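Local coordinates for pirin-like protein YhaK (Escherichia coli, PDB 2VEC) that is of unknown function but belongs to the redox-sensitive bicupins of the pirin family and lacks quercetin 2,3-dioxygenase activity, at residues M138-D143 and V182-I187; L156-G161 and P246-L251; A204-I209 and I239-D244. All blocks are in the same frame, centred on the assembly; numbering follows the deposited sequence.

Interaction 1: residues M138-D143 and V182-I187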
loop_
_atom_site.group_PDB
_atom_site.type_symbol
_atom_site.label_atom_id
_atom_site.label_comp_id
_atom_site.label_asym_id
_atom_site.label_seq_id
_atom_site.Cartn_x
_atom_site.Cartn_y
_atom_site.Cartn_z
ATOM N N MET A 138 5.639 2.835 -3.675
ATOM C CA MET A 138 4.300 3.250 -3.266
ATOM C C MET A 138 4.339 3.237 -1.744
ATOM O O MET A 138 5.082 2.453 -1.144
ATOM C CB MET A 138 3.278 2.285 -3.814
ATOM C CG MET A 138 1.863 2.500 -3.271
ATOM S SD MET A 138 0.629 1.688 -4.304
ATOM C CE MET A 138 0.668 2.685 -5.811
ATOM N N GLN A 139 3.618 4.161 -1.132
ATOM C CA GLN A 139 3.710 4.353 0.327
ATOM C C GLN A 139 2.323 4.578 0.816
ATOM O O GLN A 139 1.570 5.346 0.188
ATOM C CB GLN A 139 4.622 5.555 0.630
ATOM C CG GLN A 139 4.693 5.897 2.115
ATOM C CD GLN A 139 5.648 7.012 2.403
ATOM O OE1 GLN A 139 5.241 8.161 2.505
ATOM N NE2 GLN A 139 6.931 6.691 2.521
ATOM N N LEU A 140 1.955 3.883 1.901
ATOM C CA LEU A 140 0.680 4.053 2.575
ATOM C C LEU A 140 0.969 4.611 3.974
ATOM O O LEU A 140 1.974 4.208 4.580
ATOM C CB LEU A 140 0.021 2.660 2.751
ATOM C CG LEU A 140 -0.718 1.956 1.604
ATOM C CD1 LEU A 140 0.089 1.830 0.320
ATOM C CD2 LEU A 140 -1.155 0.558 2.087
ATOM N N TRP A 141 0.143 5.531 4.486
ATOM C CA TRP A 141 0.193 5.905 5.910
ATOM C C TRP A 141 -1.118 5.450 6.560
ATOM O O TRP A 141 -2.197 5.767 6.023
ATOM C CB TRP A 141 0.268 7.430 6.122
ATOM C CG TRP A 141 1.450 8.178 5.545
ATOM C CD1 TRP A 141 2.407 7.723 4.646
ATOM C CD2 TRP A 141 1.742 9.541 5.776
ATOM N NE1 TRP A 141 3.278 8.740 4.338
ATOM C CE2 TRP A 141 2.898 9.866 5.030
ATOM C CE3 TRP A 141 1.141 10.542 6.569
ATOM C CZ2 TRP A 141 3.447 11.150 5.035
ATOM C CZ3 TRP A 141 1.715 11.826 6.574
ATOM C CH2 TRP A 141 2.843 12.109 5.831
ATOM N N LEU A 142 -1.032 4.738 7.702
ATOM C CA LEU A 142 -2.231 4.335 8.486
ATOM C C LEU A 142 -2.127 5.017 9.834
ATOM O O LEU A 142 -1.017 5.058 10.404
ATOM C CB LEU A 142 -2.220 2.817 8.745
ATOM C CG LEU A 142 -2.276 1.983 7.445
ATOM C CD1 LEU A 142 -2.075 0.455 7.763
ATOM C CD2 LEU A 142 -3.631 2.192 6.821
ATOM N N ASP A 143 -3.235 5.531 10.366
ATOM C CA ASP A 143 -3.231 6.074 11.734
ATOM C C ASP A 143 -2.709 5.013 12.669
ATOM O O ASP A 143 -3.034 3.820 12.502
ATOM C CB ASP A 143 -4.638 6.425 12.244
ATOM C CG ASP A 143 -5.320 7.527 11.425
ATOM O OD1 ASP A 143 -4.751 8.636 11.340
ATOM O OD2 ASP A 143 -6.423 7.253 10.883
ATOM N N VAL A 182 -6.328 -3.829 10.143
ATOM C CA VAL A 182 -6.347 -3.604 8.713
ATOM C C VAL A 182 -5.783 -4.864 8.036
ATOM O O VAL A 182 -4.873 -5.504 8.589
ATOM C CB VAL A 182 -5.447 -2.355 8.337
ATOM C CG1 VAL A 182 -5.106 -2.290 6.844
ATOM C CG2 VAL A 182 -6.149 -1.096 8.796
ATOM N N TRP A 183 -6.373 -5.269 6.911
ATOM C CA TRP A 183 -5.804 -6.413 6.158
ATOM C C TRP A 183 -5.469 -5.879 4.790
ATOM O O TRP A 183 -6.320 -5.267 4.139
ATOM C CB TRP A 183 -6.774 -7.601 6.032
ATOM C CG TRP A 183 -6.950 -8.420 7.309
ATOM C CD1 TRP A 183 -6.427 -9.663 7.566
ATOM C CD2 TRP A 183 -7.737 -8.078 8.450
ATOM N NE1 TRP A 183 -6.831 -10.109 8.803
ATOM C CE2 TRP A 183 -7.655 -9.160 9.359
ATOM C CE3 TRP A 183 -8.541 -6.985 8.781
ATOM C CZ2 TRP A 183 -8.296 -9.157 10.599
ATOM C CZ3 TRP A 183 -9.194 -6.981 10.034
ATOM C CH2 TRP A 183 -9.068 -8.066 10.924
ATOM N N LEU A 184 -4.239 -6.113 4.351
ATOM C CA LEU A 184 -3.774 -5.521 3.077
ATOM C C LEU A 184 -3.394 -6.645 2.154
ATOM O O LEU A 184 -2.630 -7.540 2.555
ATOM C CB LEU A 184 -2.523 -4.675 3.318
ATOM C CG LEU A 184 -1.857 -4.011 2.105
ATOM C CD1 LEU A 184 -2.871 -3.071 1.350
ATOM C CD2 LEU A 184 -0.581 -3.184 2.485
ATOM N N HIS A 185 -3.919 -6.583 0.937
ATOM C CA HIS A 185 -3.711 -7.633 -0.050
ATOM C C HIS A 185 -3.055 -7.014 -1.273
ATOM O O HIS A 185 -3.442 -5.905 -1.702
ATOM C CB HIS A 185 -5.046 -8.256 -0.483
ATOM C CG HIS A 185 -5.876 -8.773 0.660
ATOM N ND1 HIS A 185 -5.837 -10.090 1.067
ATOM C CD2 HIS A 185 -6.787 -8.164 1.450
ATOM C CE1 HIS A 185 -6.678 -10.271 2.068
ATOM N NE2 HIS A 185 -7.271 -9.115 2.322
ATOM N N HIS A 186 -2.109 -7.757 -1.832
ATOM C CA HIS A 186 -1.411 -7.407 -3.085
ATOM C C HIS A 186 -1.893 -8.371 -4.144
ATOM O O HIS A 186 -1.880 -9.580 -3.923
ATOM C CB HIS A 186 0.100 -7.519 -2.895
ATOM C CG HIS A 186 0.898 -7.141 -4.131
ATOM N ND1 HIS A 186 1.837 -7.977 -4.688
ATOM C CD2 HIS A 186 0.911 -6.010 -4.886
ATOM C CE1 HIS A 186 2.365 -7.409 -5.763
ATOM N NE2 HIS A 186 1.843 -6.198 -5.894
ATOM N N ILE A 187 -2.329 -7.830 -5.285
ATOM C CA ILE A 187 -2.991 -8.595 -6.355
ATOM C C ILE A 187 -2.209 -8.519 -7.653
ATOM O O ILE A 187 -1.830 -7.448 -8.067
ATOM C CB ILE A 187 -4.443 -8.011 -6.604
ATOM C CG1 ILE A 187 -5.318 -8.293 -5.395
ATOM C CG2 ILE A 187 -5.136 -8.640 -7.863
ATOM C CD1 ILE A 187 -5.586 -7.067 -4.517
#
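Leu140 and Leu142, two residues apart on strand 135-143, meet Leu184 and Val182, which are spaced alike on the facing segment in the reverse order, so the two chains run antiparallel. Their CA atoms stay apart, 10.6 Å for Leu140 and Leu184, because these strands belong to different sheets that face each other through their side chains. Leu140 and Leu184 meet tip to tip, CD2 of Leu140 lying 3.8 Å from CD2 of Leu184 and 4.1 Å from its CD1. Leu184 reaches this position with CG trans to the backbone nitrogen (chi1 178°), whereas CG of Leu140 lies beside its own nitrogen (chi1 -79°). The second pair approaches less closely but buries about as much surface, with Leu142 CD1 4.2 Å from Val182 CG1, again end against end. Ile252 of strand 247-254 packs on Leu140, Val182 and Leu184 and extends the apolar layer between the N-terminal and C-terminal cupin halves of the bicupin. On the other face of strand 135-143, Trp141 NE1 donates to Gln139 OE1 (2.7 Å, 165° at the hydrogen); the oxygen lies in the indole plane, while the N-H comes from above the carbonyl plane of Gln139, and Asn67 ND2 also bonds OE1. Across the interface no hydrogen bond forms: four buried aliphatic side chains meet through nondirectional dispersion contacts, so the join between the halves rests here on hydrophobic burial.

Interaction 2: residues L156-G161 and P246-L251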
loop_
_atom_site.group_PDB
_atom_site.type_symbol
_atom_site.label_atom_id
_atom_site.label_comp_id
_atom_site.label_asym_id
_atom_site.label_seq_id
_atom_site.Cartn_x
_atom_site.Cartn_y
_atom_site.Cartn_z
ATOM N N LEU A 156 8.706 -7.862 4.013
ATOM C CA LEU A 156 8.062 -9.028 3.416
ATOM C C LEU A 156 8.419 -9.105 1.935
ATOM O O LEU A 156 8.391 -8.102 1.205
ATOM C CB LEU A 156 6.516 -8.953 3.583
ATOM C CG LEU A 156 5.619 -9.990 2.851
ATOM C CD1 LEU A 156 4.409 -10.325 3.688
ATOM C CD2 LEU A 156 5.151 -9.455 1.468
ATOM N N ALA A 157 8.780 -10.290 1.472
ATOM C CA ALA A 157 9.042 -10.482 0.070
ATOM C C ALA A 157 7.735 -10.801 -0.679
ATOM O O ALA A 157 7.102 -11.820 -0.412
ATOM C CB ALA A 157 10.088 -11.623 -0.147
ATOM N N LEU A 158 7.367 -9.961 -1.635
ATOM C CA LEU A 158 6.111 -10.176 -2.387
ATOM C C LEU A 158 6.218 -11.414 -3.248
ATOM O O LEU A 158 7.182 -11.568 -4.023
ATOM C CB LEU A 158 5.770 -8.965 -3.270
ATOM C CG LEU A 158 5.596 -7.667 -2.511
ATOM C CD1 LEU A 158 5.443 -6.525 -3.543
ATOM C CD2 LEU A 158 4.348 -7.735 -1.643
ATOM N N ASN A 159 5.275 -12.330 -3.075
ATOM C CA ASN A 159 5.329 -13.563 -3.856
ATOM C C ASN A 159 4.799 -13.407 -5.280
ATOM O O ASN A 159 5.105 -14.259 -6.113
ATOM C CB ASN A 159 4.746 -14.797 -3.139
ATOM C CG ASN A 159 3.222 -14.752 -2.954
ATOM O OD1 ASN A 159 2.484 -14.252 -3.792
ATOM N ND2 ASN A 159 2.753 -15.350 -1.857
ATOM N N MET A 160 4.032 -12.332 -5.535
ATOM C CA MET A 160 3.578 -12.000 -6.922
ATOM C C MET A 160 2.543 -13.001 -7.479
ATOM O O MET A 160 2.330 -13.090 -8.697
ATOM C CB MET A 160 4.782 -11.878 -7.880
ATOM C CG MET A 160 5.840 -10.855 -7.438
ATOM S SD MET A 160 5.136 -9.187 -7.282
ATOM C CE MET A 160 6.572 -8.210 -6.907
ATOM N N GLY A 161 1.880 -13.737 -6.585
ATOM C CA GLY A 161 0.841 -14.680 -7.029
ATOM C C GLY A 161 -0.464 -13.895 -7.264
ATOM O O GLY A 161 -0.497 -12.668 -7.154
ATOM N N PRO A 246 -3.270 -6.576 -17.908
ATOM C CA PRO A 246 -2.352 -7.079 -16.864
ATOM C C PRO A 246 -2.344 -6.122 -15.676
ATOM O O PRO A 246 -2.299 -4.916 -15.880
ATOM C CB PRO A 246 -0.997 -7.106 -17.573
ATOM C CG PRO A 246 -1.348 -7.285 -19.051
ATOM C CD PRO A 246 -2.618 -6.472 -19.234
ATOM N N LEU A 247 -2.428 -6.641 -14.450
ATOM C CA LEU A 247 -2.793 -5.806 -13.316
ATOM C C LEU A 247 -1.865 -6.028 -12.116
ATOM O O LEU A 247 -1.487 -7.162 -11.832
ATOM C CB LEU A 247 -4.216 -6.169 -12.897
ATOM C CG LEU A 247 -4.782 -5.513 -11.643
ATOM C CD1 LEU A 247 -5.104 -4.055 -11.949
ATOM C CD2 LEU A 247 -5.997 -6.295 -11.138
ATOM N N ARG A 248 -1.496 -4.945 -11.426
ATOM C CA ARG A 248 -1.030 -5.061 -10.050
ATOM C C ARG A 248 -1.906 -4.090 -9.278
ATOM O O ARG A 248 -2.109 -2.941 -9.731
ATOM C CB ARG A 248 0.430 -4.699 -9.894
ATOM C CG ARG A 248 1.385 -5.815 -10.332
ATOM C CD ARG A 248 2.810 -5.423 -9.997
ATOM N NE ARG A 248 3.069 -5.252 -8.566
ATOM C CZ ARG A 248 4.287 -4.988 -8.099
ATOM N NH1 ARG A 248 5.302 -4.894 -8.982
ATOM N NH2 ARG A 248 4.485 -4.830 -6.799
ATOM N N ALA A 249 -2.434 -4.538 -8.139
ATOM C CA ALA A 249 -3.334 -3.711 -7.366
ATOM C C ALA A 249 -3.198 -3.996 -5.877
ATOM O O ALA A 249 -2.610 -5.020 -5.475
ATOM C CB ALA A 249 -4.793 -3.984 -7.809
ATOM N N LEU A 250 -3.826 -3.153 -5.074
ATOM C CA LEU A 250 -3.936 -3.414 -3.646
ATOM C C LEU A 250 -5.409 -3.408 -3.296
ATOM O O LEU A 250 -6.196 -2.658 -3.909
ATOM C CB LEU A 250 -3.305 -2.262 -2.846
ATOM C CG LEU A 250 -1.800 -2.036 -2.987
ATOM C CD1 LEU A 250 -1.340 -0.825 -2.141
ATOM C CD2 LEU A 250 -0.970 -3.287 -2.637
ATOM N N LEU A 251 -5.784 -4.229 -2.314
ATOM C CA LEU A 251 -7.099 -4.101 -1.715
ATOM C C LEU A 251 -6.813 -3.971 -0.234
ATOM O O LEU A 251 -6.106 -4.828 0.363
ATOM C CB LEU A 251 -7.993 -5.320 -1.964
ATOM C CG LEU A 251 -9.446 -5.173 -1.425
ATOM C CD1 LEU A 251 -10.443 -5.989 -2.254
ATOM C CD2 LEU A 251 -9.493 -5.664 0.047
#
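Leu158, just beyond the end of strand 153-157, turns its side chain toward Arg248 of strand 247-254, and its CD1 comes within 3.8 Å of Arg248 NH2. Asn159 then shapes the backbone: its OD1 accepts from Gly161 N at 2.9 Å, closing an Asx turn around Met160, whose backbone takes a positive phi of 69°. From this turn the Met160 side chain folds back at its second torsion (chi2 -59°), which brings the terminal methyl over one face of the Arg248 guanidinium, with CE 4.0 Å from NH2 and 4.1 Å from CZ. The arginine arrives bent at chi3 (63°), its side chain running obliquely to both partners. Its polar anchor is His186 NE2, hydrogen-bonded to Arg248 NE, and Met160 and Leu158 also touch the His186 side chain; Trp40 packs on the arginine as well. Both methyls thus approach the guanidinium from the same side, Met160 over its face and Leu158 obliquely near NH2. Strand 153-157 is an outermost strand of the six-stranded N-terminal sheet and strand 163-168 lies in the six-stranded C-terminal sheet, so this turn is part of the connection between the two beta-sandwich domains of a bicupin.

Interaction 3: residues A204-I209 and I239-D244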
loop_
_atom_site.group_PDB
_atom_site.type_symbol
_atom_site.label_atom_id
_atom_site.label_comp_id
_atom_site.label_asym_id
_atom_site.label_seq_id
_atom_site.Cartn_x
_atom_site.Cartn_y
_atom_site.Cartn_z
ATOM N N ALA A 204 -13.505 -0.749 2.270
ATOM C CA ALA A 204 -12.345 -1.249 1.524
ATOM C C ALA A 204 -11.833 -0.134 0.650
ATOM O O ALA A 204 -12.625 0.750 0.201
ATOM C CB ALA A 204 -12.750 -2.384 0.665
ATOM N N TYR A 205 -10.540 -0.166 0.379
ATOM C CA TYR A 205 -9.998 0.749 -0.598
ATOM C C TYR A 205 -9.299 -0.110 -1.644
ATOM O O TYR A 205 -8.490 -1.017 -1.312
ATOM C CB TYR A 205 -8.988 1.691 0.064
ATOM C CG TYR A 205 -8.353 2.663 -0.909
ATOM C CD1 TYR A 205 -9.021 3.814 -1.255
ATOM C CD2 TYR A 205 -7.078 2.434 -1.432
ATOM C CE1 TYR A 205 -8.466 4.736 -2.181
ATOM C CE2 TYR A 205 -6.491 3.370 -2.306
ATOM C CZ TYR A 205 -7.219 4.495 -2.685
ATOM O OH TYR A 205 -6.700 5.401 -3.572
ATOM N N LEU A 206 -9.557 0.203 -2.923
ATOM C CA LEU A 206 -8.891 -0.461 -4.051
ATOM C C LEU A 206 -7.913 0.511 -4.695
ATOM O O LEU A 206 -8.278 1.666 -4.910
ATOM C CB LEU A 206 -9.932 -0.826 -5.119
ATOM C CG LEU A 206 -11.187 -1.536 -4.594
ATOM C CD1 LEU A 206 -12.033 -1.951 -5.792
ATOM C CD2 LEU A 206 -10.809 -2.782 -3.793
ATOM N N GLN A 207 -6.720 0.034 -5.096
ATOM C CA GLN A 207 -5.733 0.892 -5.746
ATOM C C GLN A 207 -5.150 0.183 -6.948
ATOM O O GLN A 207 -4.691 -0.950 -6.833
ATOM C CB GLN A 207 -4.610 1.320 -4.762
ATOM C CG GLN A 207 -3.524 2.200 -5.434
ATOM C CD GLN A 207 -4.117 3.532 -5.911
ATOM O OE1 GLN A 207 -4.917 4.133 -5.191
ATOM N NE2 GLN A 207 -3.744 3.983 -7.096
ATOM N N SER A 208 -5.164 0.844 -8.103
ATOM C CA SER A 208 -4.430 0.345 -9.244
ATOM C C SER A 208 -2.953 0.747 -9.068
ATOM O O SER A 208 -2.648 1.971 -8.962
ATOM C CB SER A 208 -5.011 0.946 -10.531
ATOM O OG SER A 208 -4.038 0.852 -11.596
ATOM N N ILE A 209 -2.056 -0.246 -9.028
ATOM C CA ILE A 209 -0.622 0.054 -9.095
ATOM C C ILE A 209 -0.245 0.181 -10.574
ATOM O O ILE A 209 0.389 1.177 -11.001
ATOM C CB ILE A 209 0.230 -1.018 -8.394
ATOM C CG1 ILE A 209 -0.054 -1.030 -6.863
ATOM C CG2 ILE A 209 1.746 -0.759 -8.635
ATOM C CD1 ILE A 209 0.531 -2.341 -6.181
ATOM N N ILE A 239 -15.866 -9.063 -2.090
ATOM C CA ILE A 239 -15.547 -8.280 -3.280
ATOM C C ILE A 239 -14.720 -9.143 -4.239
ATOM O O ILE A 239 -13.777 -9.831 -3.820
ATOM C CB ILE A 239 -14.723 -7.000 -2.954
ATOM C CG1 ILE A 239 -15.500 -6.018 -2.039
ATOM C CG2 ILE A 239 -14.415 -6.267 -4.244
ATOM C CD1 ILE A 239 -14.648 -4.801 -1.596
ATOM N N THR A 240 -15.107 -9.130 -5.508
ATOM C CA THR A 240 -14.380 -9.846 -6.544
ATOM C C THR A 240 -13.771 -8.809 -7.445
ATOM O O THR A 240 -14.472 -7.877 -7.859
ATOM C CB THR A 240 -15.303 -10.732 -7.391
ATOM O OG1 THR A 240 -15.835 -11.760 -6.569
ATOM C CG2 THR A 240 -14.525 -11.380 -8.531
ATOM N N LEU A 241 -12.480 -8.981 -7.738
ATOM C CA LEU A 241 -11.748 -8.084 -8.612
ATOM C C LEU A 241 -11.450 -8.784 -9.903
ATOM O O LEU A 241 -10.992 -9.940 -9.899
ATOM C CB LEU A 241 -10.403 -7.701 -7.987
ATOM C CG LEU A 241 -10.453 -6.960 -6.634
ATOM C CD1 LEU A 241 -9.044 -6.554 -6.275
ATOM C CD2 LEU A 241 -11.413 -5.759 -6.695
ATOM N N VAL A 242 -11.635 -8.074 -11.013
ATOM C CA VAL A 242 -11.442 -8.703 -12.335
ATOM C C VAL A 242 -10.523 -7.811 -13.170
ATOM O O VAL A 242 -10.803 -6.602 -13.333
ATOM C CB VAL A 242 -12.785 -8.882 -13.101
ATOM C CG1 VAL A 242 -12.555 -9.575 -14.461
ATOM C CG2 VAL A 242 -13.807 -9.665 -12.260
ATOM N N ALA A 243 -9.448 -8.389 -13.700
ATOM C CA ALA A 243 -8.483 -7.597 -14.455
ATOM C C ALA A 243 -8.968 -7.297 -15.864
ATOM O O ALA A 243 -9.461 -8.178 -16.555
ATOM C CB ALA A 243 -7.108 -8.278 -14.487
ATOM N N ASP A 244 -8.833 -6.031 -16.261
ATOM C CA ASP A 244 -9.158 -5.615 -17.607
ATOM C C ASP A 244 -7.939 -5.377 -18.455
ATOM O O ASP A 244 -8.066 -5.053 -19.640
ATOM C CB ASP A 244 -9.998 -4.358 -17.562
ATOM C CG ASP A 244 -11.332 -4.610 -16.958
ATOM O OD1 ASP A 244 -12.002 -5.554 -17.414
ATOM O OD2 ASP A 244 -11.680 -3.903 -15.998
#
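Ala204 faces Ile239 and Leu206 faces Leu241, so the two strands run in the same direction on opposing sheets, with CA atoms 9.1 Å and 9.3 Å apart in the two pairs. At such separations no backbone hydrogen bond links them, and the side chains bridge the gap. The small Ala204 leaves the reaching to Ile239: CG1 of Ile239 sits beside its backbone nitrogen (chi1 -62°), and CD1 extends to 3.8 Å from Ala204 CB. In the second pair the leucines lie alongside each other and point opposite ways, Leu206 CD1 4.0 Å from Leu241 CD2. These four buried residues fill part of the interior of the C-terminal cupin, a beta-sandwich in which strand 203-208 lies in the six-stranded sheet and strand 238-243 in the four-stranded one; Leu199 touches both Ala204 and Ile239, and Ala215 both leucines. Tyr205 and Gln207 lie on the other side of the strand, where both touch Phe47 of the N-terminal half. Tyr205 OH donates to Gln207 OE1 at 2.7 Å, approaching almost in line with the carbonyl bond (179°). The amide nitrogen of the same residue, Gln207 NE2, donates to Ser208 O at 3.0 Å, from above the carbonyl plane, and also to Gly228 O; partners at both ends fix which way the amide is turned. Beyond Ser208, whose OG bonds Gly228 N and Gly211 O, the chain turns a corner at Ile209.

In the fold
All three interactions converge on one sheet, in which strand 247-254 lies between strands 183-189 and 203-208; the contact centres are about 11 to 13 Å apart. Interaction 1 joins interaction 2 through the probable hydrogen bonds Ile187 N to Ala249 O (2.8 Å) and His185 N to Leu251 O (2.9 Å). On the other edge of strand 247-254, Ile209 N probably bonds Arg248 O (2.8 Å), tying in interaction 3. Met138 SD packs on Ile209 CG1 at 3.8 Å. Interaction 1 joins the two halves, interaction 2 sets the connecting turn on this sheet, and interaction 3 packs the two C-terminal sheets together. Cys145, oxidised to S-hydroxycysteine in this crystal, follows shortly after segment 138-143.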